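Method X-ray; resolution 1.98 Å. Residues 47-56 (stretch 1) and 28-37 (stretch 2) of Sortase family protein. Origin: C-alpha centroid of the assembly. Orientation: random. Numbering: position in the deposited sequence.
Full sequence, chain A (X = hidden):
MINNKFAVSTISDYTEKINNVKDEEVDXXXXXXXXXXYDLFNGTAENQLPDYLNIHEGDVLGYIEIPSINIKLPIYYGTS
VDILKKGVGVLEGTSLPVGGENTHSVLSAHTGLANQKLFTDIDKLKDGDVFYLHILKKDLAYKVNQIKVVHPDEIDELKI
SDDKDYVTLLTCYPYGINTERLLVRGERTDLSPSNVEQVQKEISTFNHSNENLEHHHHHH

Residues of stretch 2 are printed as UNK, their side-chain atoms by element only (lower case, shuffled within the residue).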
ATOM      1  N   ASN A  47      -5.242  10.163 -14.831  1.00 52.86           N
ATOM      2  CA  ASN A  47      -4.144  10.167 -13.867  1.00 52.85           C
ATOM      3  C   ASN A  47      -4.538  10.867 -12.566  1.00 54.01           C
ATOM      4  O   ASN A  47      -3.854  11.763 -12.063  1.00 49.72           O
ATOM      5  CB  ASN A  47      -2.879  10.736 -14.497  1.00 59.68           C
ATOM      6  CG  ASN A  47      -2.309   9.812 -15.558  1.00 66.56           C
ATOM      7  OD1 ASN A  47      -2.052   8.634 -15.295  1.00 68.28           O
ATOM      8  ND2 ASN A  47      -2.210  10.308 -16.787  1.00 70.95           N
ATOM      9  N   GLN A  48      -5.656  10.397 -12.025  1.00 46.94           N
ATOM     10  CA  GLN A  48      -6.159  10.798 -10.729  1.00 50.55           C
ATOM     11  C   GLN A  48      -7.317   9.843 -10.467  1.00 40.76           C
ATOM     12  O   GLN A  48      -7.828   9.232 -11.400  1.00 36.15           O
ATOM     13  CB  GLN A  48      -6.643  12.251 -10.759  1.00 50.61           C
ATOM     14  CG  GLN A  48      -7.612  12.623  -9.644  1.00 56.40           C
ATOM     15  CD  GLN A  48      -6.968  12.698  -8.261  1.00 59.95           C
ATOM     16  OE1 GLN A  48      -6.826  11.678  -7.556  1.00 45.42           O
ATOM     17  NE2 GLN A  48      -6.660  13.922  -7.827  1.00 52.71           N
ATOM     18  N   LEU A  49      -7.663   9.640  -9.201  1.00 37.58           N
ATOM     19  CA  LEU A  49      -8.792   8.780  -8.871  1.00 37.72           C
ATOM     20  C   LEU A  49     -10.060   9.464  -9.355  1.00 39.12           C
ATOM     21  O   LEU A  49     -10.151  10.693  -9.327  1.00 40.59           O
ATOM     22  CB  LEU A  49      -8.876   8.535  -7.359  1.00 35.71           C
ATOM     23  CG  LEU A  49      -7.676   7.867  -6.704  1.00 31.54           C
ATOM     24  CD1 LEU A  49      -7.870   7.810  -5.204  1.00 30.01           C
ATOM     25  CD2 LEU A  49      -7.482   6.469  -7.265  1.00 32.82           C
ATOM     26  N   PRO A  50     -11.047   8.671  -9.797  1.00 49.16           N
ATOM     27  CA  PRO A  50     -12.326   9.246 -10.201  1.00 51.60           C
ATOM     28  C   PRO A  50     -13.054   9.910  -9.040  1.00 49.06           C
ATOM     29  O   PRO A  50     -12.875   9.521  -7.888  1.00 39.36           O
ATOM     30  CB  PRO A  50     -13.106   8.038 -10.723  1.00 51.88           C
ATOM     31  CG  PRO A  50     -12.061   7.059 -11.148  1.00 48.25           C
ATOM     32  CD  PRO A  50     -10.927   7.254 -10.187  1.00 49.48           C
ATOM     33  N   ASP A  51     -13.870  10.912  -9.353  1.00 60.86           N
ATOM     34  CA  ASP A  51     -14.385  11.844  -8.346  1.00 59.84           C
ATOM     35  C   ASP A  51     -15.166  11.123  -7.253  1.00 60.47           C
ATOM     36  O   ASP A  51     -15.015  11.425  -6.058  1.00 50.36           O
ATOM     37  CB  ASP A  51     -15.283  12.895  -9.014  1.00 61.54           C
ATOM     38  CG  ASP A  51     -14.517  13.789  -9.976  1.00 65.63           C
ATOM     39  OD1 ASP A  51     -13.335  14.091  -9.692  1.00 61.06           O
ATOM     40  OD2 ASP A  51     -15.090  14.176 -11.022  1.00 58.88           O
ATOM     41  N   TYR A  52     -15.986  10.157  -7.667  1.00 52.51           N
ATOM     42  CA  TYR A  52     -16.968   9.545  -6.766  1.00 58.55           C
ATOM     43  C   TYR A  52     -16.399   8.601  -5.702  1.00 52.48           C
ATOM     44  O   TYR A  52     -17.113   8.261  -4.754  1.00 52.64           O
ATOM     45  CB  TYR A  52     -18.045   8.807  -7.560  1.00 55.91           C
ATOM     46  CG  TYR A  52     -17.506   7.823  -8.563  1.00 56.04           C
ATOM     47  CD1 TYR A  52     -17.172   6.528  -8.189  1.00 56.19           C
ATOM     48  CD2 TYR A  52     -17.361   8.180  -9.897  1.00 53.80           C
ATOM     49  CE1 TYR A  52     -16.729   5.612  -9.125  1.00 57.93           C
ATOM     50  CE2 TYR A  52     -16.920   7.271 -10.838  1.00 53.30           C
ATOM     51  CZ  TYR A  52     -16.606   5.991 -10.448  1.00 52.15           C
ATOM     52  OH  TYR A  52     -16.130   5.101 -11.383  1.00 59.72           O
ATOM     53  N   LEU A  53     -15.143   8.164  -5.848  1.00 51.49           N
ATOM     54  CA  LEU A  53     -14.519   7.337  -4.815  1.00 40.09           C
ATOM     55  C   LEU A  53     -14.446   8.115  -3.507  1.00 47.63           C
ATOM     56  O   LEU A  53     -14.550   7.544  -2.420  1.00 44.21           O
ATOM     57  CB  LEU A  53     -13.119   6.871  -5.238  1.00 42.71           C
ATOM     58  CG  LEU A  53     -12.983   6.108  -6.566  1.00 40.90           C
ATOM     59  CD1 LEU A  53     -11.699   5.288  -6.604  1.00 36.39           C
ATOM     60  CD2 LEU A  53     -14.185   5.213  -6.793  1.00 42.90           C
ATOM     61  N   ASN A  54     -14.334   9.436  -3.626  1.00 46.47           N
ATOM     62  CA  ASN A  54     -14.101  10.308  -2.479  1.00 55.21           C
ATOM     63  C   ASN A  54     -12.923   9.809  -1.638  1.00 50.86           C
ATOM     64  O   ASN A  54     -12.848  10.029  -0.427  1.00 39.35           O
ATOM     65  CB  ASN A  54     -15.374  10.455  -1.634  1.00 63.04           C
ATOM     66  CG  ASN A  54     -15.723  11.908  -1.368  1.00 76.00           C
ATOM     67  OD1 ASN A  54     -15.768  12.351  -0.218  1.00 85.34           O
ATOM     68  ND2 ASN A  54     -15.888  12.681  -2.439  1.00 78.56           N
ATOM     69  N   ILE A  55     -11.986   9.151  -2.303  1.00 51.85           N
ATOM     70  CA  ILE A  55     -10.667   8.968  -1.738  1.00 45.48           C
ATOM     71  C   ILE A  55      -9.783  10.082  -2.261  1.00 42.55           C
ATOM     72  O   ILE A  55      -9.658  10.273  -3.465  1.00 41.34           O
ATOM     73  CB  ILE A  55     -10.098   7.587  -2.084  1.00 43.37           C
ATOM     74  CG1 ILE A  55     -11.105   6.521  -1.645  1.00 42.64           C
ATOM     75  CG2 ILE A  55      -8.758   7.390  -1.387  1.00 43.51           C
ATOM     76  CD1 ILE A  55     -10.693   5.102  -1.942  1.00 40.84           C
ATOM     77  N   HIS A  56      -9.373  10.951  -1.354  1.00 39.35           N
ATOM     78  CA  HIS A  56      -8.476  12.032  -1.701  1.00 47.73           C
ATOM     79  C   HIS A  56      -7.088  11.642  -1.250  1.00 41.75           C
ATOM     80  O   HIS A  56      -6.918  10.951  -0.235  1.00 40.41           O
ATOM     81  CB  HIS A  56      -8.886  13.327  -0.994  1.00 49.31           C
ATOM     82  CG  HIS A  56     -10.269  13.789  -1.326  1.00 60.37           C
ATOM     83  ND1 HIS A  56     -11.397  13.082  -0.967  1.00 65.17           N
ATOM     84  CD2 HIS A  56     -10.709  14.928  -1.910  1.00 64.71           C
ATOM     85  CE1 HIS A  56     -12.470  13.742  -1.359  1.00 64.55           C
ATOM     86  NE2 HIS A  56     -12.081  14.866  -1.935  1.00 65.54           N
ATOM     87  N   UNK A  28     -20.361  -0.613  -1.634  1.00 30.91           N
ATOM     88  CA  UNK A  28     -20.388   0.218  -2.827  1.00 33.52           C
ATOM     89  C   UNK A  28     -19.043   0.910  -3.070  1.00 28.30           C
ATOM     90  O   UNK A  28     -18.635   1.091  -4.216  1.00 25.04           O
ATOM     91  c   UNK A  28     -22.873   0.556  -3.355  1.00 55.47           C
ATOM     92  o   UNK A  28     -23.781   0.226  -2.561  1.00 58.35           O
ATOM     93  o   UNK A  28     -22.946   0.299  -4.585  1.00 63.17           O
ATOM     94  c   UNK A  28     -21.577   1.194  -2.793  1.00 41.01           C
ATOM     95  N   UNK A  29     -18.303   1.184  -2.000  1.00 28.05           N
ATOM     96  CA  UNK A  29     -16.964   1.756  -2.138  1.00 26.25           C
ATOM     97  C   UNK A  29     -15.977   0.728  -2.732  1.00 25.52           C
ATOM     98  O   UNK A  29     -15.242   1.021  -3.658  1.00 23.15           O
ATOM     99  c   UNK A  29     -16.446   2.270  -0.787  1.00 25.31           C
ATOM    100  c   UNK A  29     -15.010   2.815  -0.868  1.00 29.00           C
ATOM    101  c   UNK A  29     -14.933   3.962  -1.863  1.00 26.92           C
ATOM    102  c   UNK A  29     -14.479   3.240   0.500  1.00 30.66           C
ATOM    103  N   UNK A  30     -16.019  -0.494  -2.228  1.00 25.41           N
ATOM    104  CA  UNK A  30     -15.176  -1.572  -2.753  1.00 25.37           C
ATOM    105  C   UNK A  30     -15.470  -1.862  -4.233  1.00 22.12           C
ATOM    106  O   UNK A  30     -14.554  -2.123  -5.033  1.00 20.69           O
ATOM    107  c   UNK A  30     -13.464  -2.698  -0.243  1.00 34.97           C
ATOM    108  c   UNK A  30     -14.956  -2.621  -0.464  1.00 31.15           C
ATOM    109  c   UNK A  30     -15.404  -2.849  -1.917  1.00 29.80           C
ATOM    110  c   UNK A  30     -14.709  -4.053  -2.544  1.00 26.42           C
ATOM    111  N   UNK A  31     -16.738  -1.764  -4.625  1.00 23.63           N
ATOM    112  CA  UNK A  31     -17.120  -1.942  -6.027  1.00 21.73           C
ATOM    113  C   UNK A  31     -16.511  -0.882  -6.907  1.00 20.36           C
ATOM    114  O   UNK A  31     -16.097  -1.161  -8.017  1.00 22.23           O
ATOM    115  c   UNK A  31     -20.705  -3.182  -6.712  1.00 29.43           C
ATOM    116  c   UNK A  31     -19.350  -3.209  -6.025  1.00 28.17           C
ATOM    117  n   UNK A  31     -22.961  -2.202  -6.793  1.00 31.04           N
ATOM    118  c   UNK A  31     -21.695  -2.293  -6.005  1.00 29.06           C
ATOM    119  c   UNK A  31     -18.640  -1.876  -6.215  1.00 24.41           C
ATOM    120  N   UNK A  32     -16.528   0.354  -6.441  1.00 21.57           N
ATOM    121  CA  UNK A  32     -15.981   1.442  -7.222  1.00 21.55           C
ATOM    122  C   UNK A  32     -14.443   1.394  -7.299  1.00 20.33           C
ATOM    123  O   UNK A  32     -13.862   1.621  -8.364  1.00 22.96           O
ATOM    124  n   UNK A  32     -18.649   3.531  -5.937  1.00 34.39           N
ATOM    125  c   UNK A  32     -16.473   2.769  -6.664  1.00 25.49           C
ATOM    126  c   UNK A  32     -17.952   3.000  -6.926  1.00 30.47           C
ATOM    127  o   UNK A  32     -18.450   2.736  -8.015  1.00 31.56           O
ATOM    128  N   UNK A  33     -13.798   0.982  -6.212  1.00 22.04           N
ATOM    129  CA  UNK A  33     -12.368   0.718  -6.251  1.00 25.46           C
ATOM    130  C   UNK A  33     -12.047  -0.439  -7.196  1.00 23.46           C
ATOM    131  O   UNK A  33     -11.048  -0.414  -7.941  1.00 19.11           O
ATOM    132  c   UNK A  33     -11.831   0.389  -4.857  1.00 25.39           C
ATOM    133  c   UNK A  33     -10.387  -0.085  -4.947  1.00 29.79           C
ATOM    134  c   UNK A  33     -11.955   1.617  -3.946  1.00 27.18           C
ATOM    135  c   UNK A  33     -11.769   1.304  -2.482  1.00 27.99           C
ATOM    136  N   UNK A  34     -12.880  -1.479  -7.143  1.00 23.95           N
ATOM    137  CA  UNK A  34     -12.666  -2.627  -7.994  1.00 22.89           C
ATOM    138  C   UNK A  34     -12.755  -2.211  -9.464  1.00 23.05           C
ATOM    139  O   UNK A  34     -11.880  -2.562 -10.248  1.00 19.45           O
ATOM    140  c   UNK A  34     -13.133  -4.650  -6.536  1.00 23.99           C
ATOM    141  c   UNK A  34     -13.652  -3.762  -7.644  1.00 22.65           C
ATOM    142  o   UNK A  34     -11.936  -4.662  -6.262  1.00 21.02           O
ATOM    143  n   UNK A  34     -14.027  -5.402  -5.890  1.00 22.15           N
ATOM    144  N   UNK A  35     -13.699  -1.316  -9.783  1.00 25.28           N
ATOM    145  CA  UNK A  35     -13.870  -0.777 -11.149  1.00 24.97           C
ATOM    146  C   UNK A  35     -12.663   0.029 -11.585  1.00 26.98           C
ATOM    147  O   UNK A  35     -12.186  -0.089 -12.714  1.00 29.00           O
ATOM    148  n   UNK A  35     -19.118   1.096 -14.003  1.00 70.98           N
ATOM    149  c   UNK A  35     -16.227  -0.365 -12.040  1.00 45.34           C
ATOM    150  c   UNK A  35     -15.077   0.156 -11.211  1.00 33.97           C
ATOM    151  c   UNK A  35     -17.038   0.777 -12.639  1.00 58.35           C
ATOM    152  c   UNK A  35     -17.876   0.294 -13.814  1.00 64.70           C
ATOM    153  N   UNK A  36     -12.211   0.899 -10.697  1.00 26.51           N
ATOM    154  CA  UNK A  36     -11.019   1.699 -10.937  1.00 24.15           C
ATOM    155  C   UNK A  36      -9.802   0.846 -11.288  1.00 22.32           C
ATOM    156  O   UNK A  36      -9.236   0.983 -12.373  1.00 28.45           O
ATOM    157  c   UNK A  36      -7.962   4.892 -10.812  1.00 25.75           C
ATOM    158  c   UNK A  36      -7.023   3.316  -9.267  1.00 24.99           C
ATOM    159  c   UNK A  36      -9.387   3.238  -9.793  1.00 24.14           C
ATOM    160  c   UNK A  36      -8.266   2.714  -9.149  1.00 26.31           C
ATOM    161  o   UNK A  36      -5.640   4.990 -10.207  1.00 27.84           O
ATOM    162  c   UNK A  36     -10.716   2.546  -9.699  1.00 25.07           C
ATOM    163  c   UNK A  36      -6.877   4.405 -10.095  1.00 26.12           C
ATOM    164  c   UNK A  36      -9.200   4.283 -10.687  1.00 22.89           C
ATOM    165  N   UNK A  37      -9.505  -0.141 -10.445  1.00 29.05           N
ATOM    166  CA  UNK A  37      -8.370  -1.065 -10.672  1.00 26.46           C
ATOM    167  C   UNK A  37      -8.451  -1.792 -12.025  1.00 24.42           C
ATOM    168  O   UNK A  37      -7.432  -2.081 -12.648  1.00 23.91           O
ATOM    169  c   UNK A  37      -7.683  -1.566  -8.249  1.00 20.90           C
ATOM    170  c   UNK A  37      -8.293  -2.116  -9.535  1.00 23.55           C
ATOM    171  n   UNK A  37      -7.734  -2.356  -7.194  1.00 18.02           N
ATOM    172  o   UNK A  37      -7.135  -0.462  -8.219  1.00 20.57           O
TER

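Position 28 has four side-chain atoms: two carbons, the second carrying two oxygens. A short carboxylate of this kind is aspartate, Asp28. It lies out of reach of stretch 1.

Position 29 has four side-chain carbons, forked at the second. One tip carbon lies 3.6 Å from Leu53 O and 4.4 Å from Ile55 CD1. A fork at the second carbon means leucine, Leu29, and the tip is its CD1. The CA-to-CB bond points sideways, but the end of the chain comes nearer to stretch 1.

Position 30 also has four carbons, but the fork is at the first and one arm is two carbons long. This is isoleucine, Ile30. It is out of reach of stretch 1.

Position 31 has four carbons in a row ending in nitrogen. This is lysine, Lys31. Its NZ forms a salt bridge with Asp28 OD1 at 3.3 Å, one helical turn back, and it makes no contact with stretch 1.

Position 32 has two carbons, the second carrying one oxygen and one nitrogen. Its CB is 3.4 Å from Leu53 CD2, and its oxygen is 3.5 Å from Tyr52 CE1. The short amide is asparagine, Asn32. Its CA-to-CB bond points toward stretch 1. Asn32 ND2 is 3.0 Å from Asp28 O, but the angle is too poor for a hydrogen bond.

Position 33 has four carbons, forked at the first, with one arm two carbons long. The end of that arm is 4.0 Å from Ile55 CD1. This is isoleucine, Ile33, and the arm ends in CD1.

Position 34 has two carbons, the second bearing one oxygen and one nitrogen. This is another asparagine, Asn34. It faces no residue of stretch 1 and touches a crystal neighbour.

Position 35 has four carbons in a row ending in nitrogen. This is lysine, Lys35. Its CA-to-CB bond points toward stretch 1, yet the nearest approach, Lys35 CD to Tyr52 OH, is 4.6 Å.

Position 36 has one carbon leading to a six-carbon ring that bears one oxygen. Leu49 CD2 sits over one ring face, and Pro50 also packs against the ring. The hydroxylated ring is tyrosine, Tyr36. Leu49 CD2 is 3.9 Å from the ring centroid of Tyr36, a CH-pi contact, and Pro50 CD is 3.5 Å from Tyr36 CD1.

Position 37 has two carbons, the second carrying one oxygen and one nitrogen. This is asparagine, Asn37. It is out of reach of stretch 1, and its amide is hydrogen-bonded elsewhere in the structure.

The contact works by packing, with no hydrogen bond across it. Positions 29, 32, 33 and 36 recur at steps of three and four, so they share one side of the helix. Leu53 touches all four. Ile55 packs on Leu29 and Ile33, while Leu49 and Pro50 meet Tyr36. In stretch 1, the 3-10 segment at 51-53 carries Tyr52 and Leu53 to the helix. Together the stretches bury 415 Å².

Stretch 2 (28-37) DLIKNINKYN
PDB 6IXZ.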